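Local coordinates for tungstate ABC transporter, periplasmic tungstate-binding protein (Geobacter sulfurreducens, PDB 3LR1) that probably captures tungstate in the periplasm and delivers it to an ABC importer, at residues Leu24-Phe28 against Lys219-Val224; Val55-His61 against Pro198-Val204; Ile98-Ala104 against Ile187-Gly191. One frame throughout, in Å; residues are numbered along the deposited sequence.

Interaction 1. Residues Leu24-Phe28 against Lys219-Val224; sequences LLPPF and KLIDYV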
loop_
_atom_site.group_PDB
_atom_site.type_symbol
_atom_site.label_atom_id
_atom_site.label_comp_id
_atom_site.label_asym_id
_atom_site.label_seq_id
_atom_site.Cartn_x
_atom_site.Cartn_y
_atom_site.Cartn_z
ATOM N N LEU A 24 7.819 12.364 5.357
ATOM C CA LEU A 24 7.425 13.123 4.183
ATOM C C LEU A 24 6.628 14.386 4.525
ATOM O O LEU A 24 6.798 15.428 3.859
ATOM C CB LEU A 24 6.587 12.223 3.245
ATOM C CG LEU A 24 6.179 12.766 1.881
ATOM C CD1 LEU A 24 7.371 13.159 0.989
ATOM C CD2 LEU A 24 5.347 11.724 1.190
ATOM N N LEU A 25 5.714 14.308 5.497
ATOM C CA LEU A 25 4.808 15.411 5.749
ATOM C C LEU A 25 5.359 16.660 6.511
ATOM O O LEU A 25 4.962 17.760 6.217
ATOM C CB LEU A 25 3.488 14.916 6.382
ATOM C CG LEU A 25 2.694 13.907 5.546
ATOM C CD1 LEU A 25 1.432 13.315 6.373
ATOM C CD2 LEU A 25 2.253 14.549 4.257
ATOM N N PRO A 26 6.233 16.499 7.510
ATOM C CA PRO A 26 6.639 17.699 8.255
ATOM C C PRO A 26 7.208 18.900 7.489
ATOM O O PRO A 26 6.839 20.063 7.811
ATOM C CB PRO A 26 7.579 17.159 9.308
ATOM C CG PRO A 26 7.025 15.773 9.607
ATOM C CD PRO A 26 6.651 15.264 8.201
ATOM N N PRO A 27 8.063 18.676 6.488
ATOM C CA PRO A 27 8.483 19.854 5.723
ATOM C C PRO A 27 7.357 20.581 5.032
ATOM O O PRO A 27 7.386 21.789 4.978
ATOM C CB PRO A 27 9.420 19.281 4.698
ATOM C CG PRO A 27 9.846 17.916 5.314
ATOM C CD PRO A 27 8.645 17.423 5.945
ATOM N N PHE A 28 6.360 19.849 4.525
ATOM C CA PHE A 28 5.139 20.460 3.951
ATOM C C PHE A 28 4.356 21.204 5.016
ATOM O O PHE A 28 3.886 22.336 4.783
ATOM C CB PHE A 28 4.274 19.402 3.288
ATOM C CG PHE A 28 2.998 19.915 2.720
ATOM C CD1 PHE A 28 3.020 20.548 1.507
ATOM C CD2 PHE A 28 1.787 19.855 3.466
ATOM C CE1 PHE A 28 1.836 21.116 0.971
ATOM C CE2 PHE A 28 0.586 20.354 2.956
ATOM C CZ PHE A 28 0.592 20.991 1.714
ATOM N N LYS A 219 -1.193 21.789 -3.433
ATOM C CA LYS A 219 0.165 22.047 -2.948
ATOM C C LYS A 219 0.827 20.820 -2.437
ATOM O O LYS A 219 2.016 20.600 -2.695
ATOM C CB LYS A 219 0.184 23.132 -1.939
ATOM C CG LYS A 219 0.036 24.515 -2.556
ATOM C CD LYS A 219 -0.334 25.527 -1.473
ATOM C CE LYS A 219 -0.256 26.934 -1.989
ATOM N NZ LYS A 219 -1.012 27.837 -1.041
ATOM N N LEU A 220 0.043 19.989 -1.734
ATOM C CA LEU A 220 0.548 18.734 -1.247
ATOM C C LEU A 220 0.992 17.834 -2.382
ATOM O O LEU A 220 2.107 17.254 -2.329
ATOM C CB LEU A 220 -0.424 18.036 -0.313
ATOM C CG LEU A 220 0.110 16.714 0.251
ATOM C CD1 LEU A 220 1.351 16.920 1.221
ATOM C CD2 LEU A 220 -1.011 15.929 0.978
ATOM N N ILE A 221 0.154 17.708 -3.415
ATOM C CA ILE A 221 0.495 16.837 -4.507
ATOM C C ILE A 221 1.769 17.340 -5.231
ATOM O O ILE A 221 2.642 16.554 -5.578
ATOM C CB ILE A 221 -0.681 16.698 -5.522
ATOM C CG1 ILE A 221 -1.853 15.959 -4.824
ATOM C CG2 ILE A 221 -0.158 15.953 -6.770
ATOM C CD1 ILE A 221 -3.194 15.840 -5.660
ATOM N N ASP A 222 1.866 18.630 -5.437
ATOM C CA ASP A 222 3.064 19.259 -6.055
ATOM C C ASP A 222 4.319 18.967 -5.234
ATOM O O ASP A 222 5.398 18.708 -5.767
ATOM C CB ASP A 222 2.864 20.787 -6.201
ATOM C CG ASP A 222 1.826 21.178 -7.321
ATOM O OD1 ASP A 222 1.465 20.334 -8.174
ATOM O OD2 ASP A 222 1.376 22.356 -7.360
ATOM N N TYR A 223 4.125 18.986 -3.919
ATOM C CA TYR A 223 5.208 18.758 -2.977
ATOM C C TYR A 223 5.713 17.345 -3.031
ATOM O O TYR A 223 6.915 17.125 -3.160
ATOM C CB TYR A 223 4.842 19.202 -1.542
ATOM C CG TYR A 223 5.815 18.618 -0.518
ATOM C CD1 TYR A 223 7.083 19.156 -0.302
ATOM C CD2 TYR A 223 5.447 17.530 0.220
ATOM C CE1 TYR A 223 7.955 18.587 0.660
ATOM C CE2 TYR A 223 6.311 16.956 1.147
ATOM C CZ TYR A 223 7.538 17.479 1.347
ATOM O OH TYR A 223 8.338 16.859 2.214
ATOM N N VAL A 224 4.808 16.401 -2.876
ATOM C CA VAL A 224 5.103 14.989 -2.873
ATOM C C VAL A 224 5.749 14.574 -4.188
ATOM O O VAL A 224 6.632 13.814 -4.183
ATOM C CB VAL A 224 3.820 14.182 -2.530
ATOM C CG1 VAL A 224 4.032 12.771 -2.718
ATOM C CG2 VAL A 224 3.339 14.495 -1.050
#
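In the α/β lobe of this periplasmic binding protein, helices 20-32 and 214-224 pack steeply, segments 24-28 and 219-224 running at 122° with axes 10.7 Å apart, an example of a helix carbonyl partnered by a neighbour's side chain. Lys-219 contributes the aliphatic start of its side chain, with CB 3.9 Å from CE1 of Phe-28. Leu-220 sits over one face of the Phe-28 ring in a CH-pi contact, its CD1 being 3.7 Å from the ring centroid, and the same methyl lies 4.0 Å from CD2 of Leu-25; both Leu-220 and Phe-28 also reach Leu-7 of strand 6-12. One turn on, Tyr-223 receives CB of Phe-28 over its ring face, while its OH donates a 2.7 Å hydrogen bond to O of Leu-24. In this proline-kinked turn, O of Leu-24 lies 4.5 Å from N of Phe-28, too far for a helical bond, and takes the tyrosine hydroxyl instead. Val-224 completes the interface, its CG2 methyl 4.1 Å from CD2 of Leu-24.

Interaction 2. Residues Val55-His61 against Pro198-Val204; sequences VDVVFVH and PYGIMAV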
loop_
_atom_site.group_PDB
_atom_site.type_symbol
_atom_site.label_atom_id
_atom_site.label_comp_id
_atom_site.label_asym_id
_atom_site.label_seq_id
_atom_site.Cartn_x
_atom_site.Cartn_y
_atom_site.Cartn_z
ATOM N N VAL A 55 -12.601 13.876 3.281
ATOM C CA VAL A 55 -11.190 14.202 3.202
ATOM C C VAL A 55 -10.909 15.063 1.982
ATOM O O VAL A 55 -11.752 15.194 1.086
ATOM C CB VAL A 55 -10.309 12.937 3.141
ATOM C CG1 VAL A 55 -10.437 12.145 4.485
ATOM C CG2 VAL A 55 -10.652 12.034 1.880
ATOM N N ASP A 56 -9.709 15.663 1.941
ATOM C CA ASP A 56 -9.321 16.569 0.830
ATOM C C ASP A 56 -8.392 15.898 -0.230
ATOM O O ASP A 56 -8.305 16.333 -1.378
ATOM C CB ASP A 56 -8.613 17.769 1.457
ATOM C CG ASP A 56 -9.398 18.400 2.592
ATOM O OD1 ASP A 56 -10.506 18.955 2.291
ATOM O OD2 ASP A 56 -8.888 18.383 3.760
ATOM N N VAL A 57 -7.676 14.858 0.215
ATOM C CA VAL A 57 -6.733 14.115 -0.607
ATOM C C VAL A 57 -6.848 12.636 -0.323
ATOM O O VAL A 57 -7.104 12.247 0.821
ATOM C CB VAL A 57 -5.307 14.588 -0.274
ATOM C CG1 VAL A 57 -4.268 13.849 -1.118
ATOM C CG2 VAL A 57 -5.149 15.993 -0.565
ATOM N N VAL A 58 -6.674 11.808 -1.359
ATOM C CA VAL A 58 -6.661 10.383 -1.221
ATOM C C VAL A 58 -5.321 9.890 -1.689
ATOM O O VAL A 58 -4.899 10.260 -2.775
ATOM C CB VAL A 58 -7.852 9.711 -2.018
ATOM C CG1 VAL A 58 -7.775 8.218 -1.963
ATOM C CG2 VAL A 58 -9.201 10.201 -1.483
ATOM N N PHE A 59 -4.701 8.992 -0.919
ATOM C CA PHE A 59 -3.365 8.450 -1.274
ATOM C C PHE A 59 -3.375 6.927 -1.079
ATOM O O PHE A 59 -3.336 6.423 0.063
ATOM C CB PHE A 59 -2.295 9.118 -0.420
ATOM C CG PHE A 59 -0.892 8.612 -0.649
ATOM C CD1 PHE A 59 -0.322 8.639 -1.868
ATOM C CD2 PHE A 59 -0.167 8.133 0.379
ATOM C CE1 PHE A 59 1.010 8.247 -2.075
ATOM C CE2 PHE A 59 1.177 7.726 0.195
ATOM C CZ PHE A 59 1.731 7.781 -1.048
ATOM N N VAL A 60 -3.441 6.203 -2.172
ATOM C CA VAL A 60 -3.658 4.760 -2.106
ATOM C C VAL A 60 -2.896 4.068 -3.208
ATOM O O VAL A 60 -2.474 4.687 -4.165
ATOM C CB VAL A 60 -5.142 4.367 -2.233
ATOM C CG1 VAL A 60 -5.974 4.860 -0.984
ATOM C CG2 VAL A 60 -5.734 4.853 -3.543
ATOM N N HIS A 61 -2.739 2.780 -3.088
ATOM C CA HIS A 61 -2.121 1.980 -4.150
ATOM C C HIS A 61 -3.222 0.997 -4.528
ATOM O O HIS A 61 -3.367 -0.032 -3.916
ATOM C CB HIS A 61 -0.806 1.232 -3.684
ATOM C CG HIS A 61 -0.240 0.350 -4.754
ATOM N ND1 HIS A 61 -0.116 0.769 -6.067
ATOM C CD2 HIS A 61 0.125 -0.952 -4.750
ATOM C CE1 HIS A 61 0.325 -0.234 -6.813
ATOM N NE2 HIS A 61 0.475 -1.286 -6.041
ATOM N N PRO A 198 3.080 2.185 -8.153
ATOM C CA PRO A 198 2.526 3.449 -8.474
ATOM C C PRO A 198 1.461 3.826 -7.523
ATOM O O PRO A 198 0.251 3.596 -7.820
ATOM C CB PRO A 198 1.879 3.185 -9.850
ATOM C CG PRO A 198 1.377 1.696 -9.696
ATOM C CD PRO A 198 2.604 1.095 -9.042
ATOM N N TYR A 199 1.823 4.405 -6.387
ATOM C CA TYR A 199 0.771 4.896 -5.549
ATOM C C TYR A 199 0.157 5.962 -6.352
ATOM O O TYR A 199 0.854 6.590 -7.138
ATOM C CB TYR A 199 1.246 5.476 -4.216
ATOM C CG TYR A 199 1.613 4.400 -3.248
ATOM C CD1 TYR A 199 0.842 4.145 -2.108
ATOM C CD2 TYR A 199 2.715 3.616 -3.476
ATOM C CE1 TYR A 199 1.192 3.134 -1.233
ATOM C CE2 TYR A 199 3.072 2.620 -2.612
ATOM C CZ TYR A 199 2.311 2.390 -1.486
ATOM O OH TYR A 199 2.659 1.403 -0.642
ATOM N N GLY A 200 -1.126 6.192 -6.149
ATOM C CA GLY A 200 -1.780 7.395 -6.635
ATOM C C GLY A 200 -2.173 8.382 -5.527
ATOM O O GLY A 200 -2.677 7.993 -4.485
ATOM N N ILE A 201 -1.884 9.655 -5.755
ATOM C CA ILE A 201 -2.263 10.743 -4.883
ATOM C C ILE A 201 -3.203 11.633 -5.705
ATOM O O ILE A 201 -2.903 11.936 -6.861
ATOM C CB ILE A 201 -1.029 11.494 -4.264
ATOM C CG1 ILE A 201 -1.520 12.372 -3.108
ATOM C CG2 ILE A 201 -0.208 12.297 -5.326
ATOM C CD1 ILE A 201 -0.384 12.918 -2.191
HETATM N N MSE A 202 -4.361 11.985 -5.130
HETATM C CA MSE A 202 -5.462 12.637 -5.885
HETATM C C MSE A 202 -6.128 13.634 -4.969
HETATM O O MSE A 202 -6.231 13.390 -3.768
HETATM C CB MSE A 202 -6.518 11.621 -6.338
HETATM C CG MSE A 202 -6.013 10.494 -7.118
HETATM SE SE MSE A 202 -7.342 9.113 -7.300
HETATM C CE MSE A 202 -7.497 8.207 -5.603
ATOM N N ALA A 203 -6.559 14.748 -5.537
ATOM C CA ALA A 203 -7.322 15.769 -4.846
ATOM C C ALA A 203 -8.803 15.461 -5.036
ATOM O O ALA A 203 -9.242 15.064 -6.157
ATOM C CB ALA A 203 -6.949 17.157 -5.371
ATOM N N VAL A 204 -9.569 15.621 -3.943
ATOM C CA VAL A 204 -11.015 15.484 -3.937
ATOM C C VAL A 204 -11.563 16.709 -4.689
ATOM O O VAL A 204 -11.123 17.863 -4.458
ATOM C CB VAL A 204 -11.581 15.406 -2.526
ATOM C CG1 VAL A 204 -13.114 15.416 -2.557
ATOM C CG2 VAL A 204 -11.085 14.105 -1.858
#
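A regular antiparallel strand pair ends here in an aromatic cluster, Phe-59, His-61 and Tyr-199, with the His-61 side chain about 5 Å from a bound tungsten ion. CB of His-61 lies over the face of the Tyr-199 ring, 3.7 Å from its centroid, in a CH-pi contact; ND1 of His-61 gives a weak 3.3 Å hydrogen bond to O of Pro-198. Behind the cluster, strands 57-60 and 197-204 pair through Val-58 with Met-202 (N to O 2.9 Å, and Met-202 N to Val-58 O 3.0 Å) and Val-60 with Gly-200 (N to O 3.0 Å, and Gly-200 N to Val-60 O 2.8 Å). Val-204 N adds a 2.9 Å bond to O of Asp-56. Val-57, Phe-59 and Ile-201 share one sheet face, where Ile-201 meets helix 214-224; on the other, Val-58 CG1 touches CE of selenomethionine Met-202 at 3.7 Å. Main-chain bonds thus fix the strands in register, and the weak bond from ND1 may help orient the imidazole close to the ion, though the distance does not show direct contact.

Interaction 3. Residues Ile98-Ala104 against Ile187-Gly191; sequences IAKAKTA and ILFQG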
loop_
_atom_site.group_PDB
_atom_site.type_symbol
_atom_site.label_atom_id
_atom_site.label_comp_id
_atom_site.label_asym_id
_atom_site.label_seq_id
_atom_site.Cartn_x
_atom_site.Cartn_y
_atom_site.Cartn_z
ATOM N N ILE A 98 11.931 -21.225 -1.642
ATOM C CA ILE A 98 11.644 -20.123 -2.561
ATOM C C ILE A 98 12.837 -19.203 -2.764
ATOM O O ILE A 98 12.837 -18.461 -3.762
ATOM C CB ILE A 98 10.340 -19.310 -2.270
ATOM C CG1 ILE A 98 10.493 -18.358 -1.115
ATOM C CG2 ILE A 98 9.110 -20.206 -2.129
ATOM C CD1 ILE A 98 9.346 -17.380 -1.020
ATOM N N ALA A 99 13.875 -19.305 -1.915
ATOM C CA ALA A 99 15.074 -18.478 -2.088
ATOM C C ALA A 99 15.769 -18.842 -3.387
ATOM O O ALA A 99 16.510 -18.043 -3.932
ATOM C CB ALA A 99 16.055 -18.635 -0.911
ATOM N N LYS A 100 15.510 -20.035 -3.904
ATOM C CA LYS A 100 16.046 -20.410 -5.196
ATOM C C LYS A 100 15.228 -19.966 -6.415
ATOM O O LYS A 100 15.684 -20.168 -7.557
ATOM C CB LYS A 100 16.309 -21.897 -5.226
ATOM C CG LYS A 100 15.144 -22.815 -5.560
ATOM C CD LYS A 100 15.693 -24.282 -5.763
ATOM C CE LYS A 100 16.695 -24.763 -4.601
ATOM N NZ LYS A 100 17.294 -26.153 -4.845
ATOM N N ALA A 101 14.069 -19.331 -6.182
ATOM C CA ALA A 101 13.212 -18.817 -7.265
ATOM C C ALA A 101 13.833 -17.603 -7.962
ATOM O O ALA A 101 14.480 -16.767 -7.331
ATOM C CB ALA A 101 11.874 -18.464 -6.724
ATOM N N LYS A 102 13.653 -17.510 -9.277
ATOM C CA LYS A 102 14.228 -16.416 -10.036
ATOM C C LYS A 102 13.218 -15.311 -10.317
ATOM O O LYS A 102 13.585 -14.192 -10.669
ATOM C CB LYS A 102 14.832 -16.942 -11.363
ATOM C CG LYS A 102 15.852 -18.091 -11.244
ATOM C CD LYS A 102 17.077 -17.747 -10.414
ATOM C CE LYS A 102 17.924 -19.024 -10.141
ATOM N NZ LYS A 102 18.954 -18.801 -9.059
ATOM N N THR A 103 11.938 -15.616 -10.193
ATOM C CA THR A 103 10.892 -14.598 -10.369
ATOM C C THR A 103 9.823 -14.807 -9.301
ATOM O O THR A 103 9.712 -15.889 -8.703
ATOM C CB THR A 103 10.205 -14.690 -11.719
ATOM O OG1 THR A 103 9.511 -15.932 -11.807
ATOM C CG2 THR A 103 11.226 -14.572 -12.944
ATOM N N ALA A 104 9.009 -13.797 -9.083
ATOM C CA ALA A 104 7.927 -13.934 -8.124
ATOM C C ALA A 104 6.897 -14.972 -8.553
ATOM O O ALA A 104 6.396 -15.718 -7.727
ATOM C CB ALA A 104 7.241 -12.574 -7.851
ATOM N N ILE A 187 12.775 -11.949 4.425
ATOM C CA ILE A 187 12.606 -11.846 2.989
ATOM C C ILE A 187 13.307 -13.039 2.316
ATOM O O ILE A 187 14.543 -13.218 2.400
ATOM C CB ILE A 187 13.177 -10.468 2.428
ATOM C CG1 ILE A 187 12.514 -9.246 3.088
ATOM C CG2 ILE A 187 13.080 -10.359 0.917
ATOM C CD1 ILE A 187 13.238 -7.926 2.727
ATOM N N LEU A 188 12.508 -13.830 1.608
ATOM C CA LEU A 188 13.030 -14.980 0.851
ATOM C C LEU A 188 13.037 -14.731 -0.640
ATOM O O LEU A 188 13.818 -15.336 -1.379
ATOM C CB LEU A 188 12.224 -16.217 1.214
ATOM C CG LEU A 188 12.418 -16.627 2.675
ATOM C CD1 LEU A 188 11.234 -17.509 3.087
ATOM C CD2 LEU A 188 13.772 -17.362 2.904
ATOM N N PHE A 189 12.163 -13.869 -1.126
ATOM C CA PHE A 189 12.238 -13.433 -2.513
ATOM C C PHE A 189 11.995 -11.957 -2.651
ATOM O O PHE A 189 11.000 -11.437 -2.141
ATOM C CB PHE A 189 11.217 -14.129 -3.418
ATOM C CG PHE A 189 11.343 -13.696 -4.832
ATOM C CD1 PHE A 189 12.268 -14.316 -5.667
ATOM C CD2 PHE A 189 10.616 -12.612 -5.317
ATOM C CE1 PHE A 189 12.445 -13.874 -6.960
ATOM C CE2 PHE A 189 10.796 -12.164 -6.634
ATOM C CZ PHE A 189 11.711 -12.809 -7.444
ATOM N N GLN A 190 12.892 -11.289 -3.386
ATOM C CA GLN A 190 12.719 -9.901 -3.749
ATOM C C GLN A 190 13.179 -9.621 -5.188
ATOM O O GLN A 190 14.003 -10.338 -5.745
ATOM C CB GLN A 190 13.456 -9.019 -2.764
ATOM C CG GLN A 190 14.945 -9.368 -2.545
ATOM C CD GLN A 190 15.485 -8.511 -1.414
ATOM O OE1 GLN A 190 15.331 -7.316 -1.466
ATOM N NE2 GLN A 190 16.040 -9.121 -0.362
ATOM N N GLY A 191 12.557 -8.600 -5.789
ATOM C CA GLY A 191 12.819 -8.202 -7.197
ATOM C C GLY A 191 14.183 -7.551 -7.329
ATOM O O GLY A 191 14.324 -6.575 -8.088
#
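A classic beta bulge in strand 186-190, where Leu-188 and Phe-189 together face Ile-88 of strand 78-90, brings two consecutive residues against the connection leading into helix 104-114: Leu-188 points toward it, and Phe-189 starts sideways but reaches it with its ring. The case shows how an irregularity in a strand can be used to pack an adjoining loop. Leu-188 meets the 3-10 turn at 98-100, itself closed by a 2.9 Å hydrogen bond from Ala-101 N to Ile-98 O. CG1 of Ile-98 lies 3.6 Å from CB of Leu-188, and both side chains also touch Tyr-167, while CA of Ala-99 makes a CA-H...O contact of 3.5 Å with O of Leu-188. Phe-189, with chi1 at t, carries its ring along the loop to the start of the helix. There CZ is 3.3 Å from both C of Thr-103 and N of Ala-104, CE2 is 3.8 Å from CB of Ala-104, O of Thr-103 lies over one ring face, and O of Ala-101 stands at the ring edge, 3.6 Å from CE1. Thr-103 occupies the N-cap position and bonds through OG1 to N of Glu-106. Loop and strand are therefore joined by apolar packing and by a ring resting against peptide groups, with the polar capping left to the helix itself; O of Ala-101, at the edge, suits the slightly positive aromatic hydrogens there.

Along the chain the pairs are concentric: 24-28 with 219-224 encloses 55-61 with 198-204, which encloses 98-104 with 187-191. Interactions 1 and 2 have centres 13 Å apart and touch directly, CD1 of Ile-221 lying 3.5 Å from N of Ala-203, so that helix 214-224 bridges helix 20-32 and the sheet. Interaction 3 is remote, its centre 34 Å from that of interaction 1 and 31 Å from that of interaction 2, across the chain's centre. It nevertheless reaches the same mixed sheet, since strand 78-90 pairs with both 186-190 and 197-204. Such a layout is consistent with the two-lobed binding-protein fold, with the ligand site near interaction 2 and interaction 3 lying far out in the other lobe.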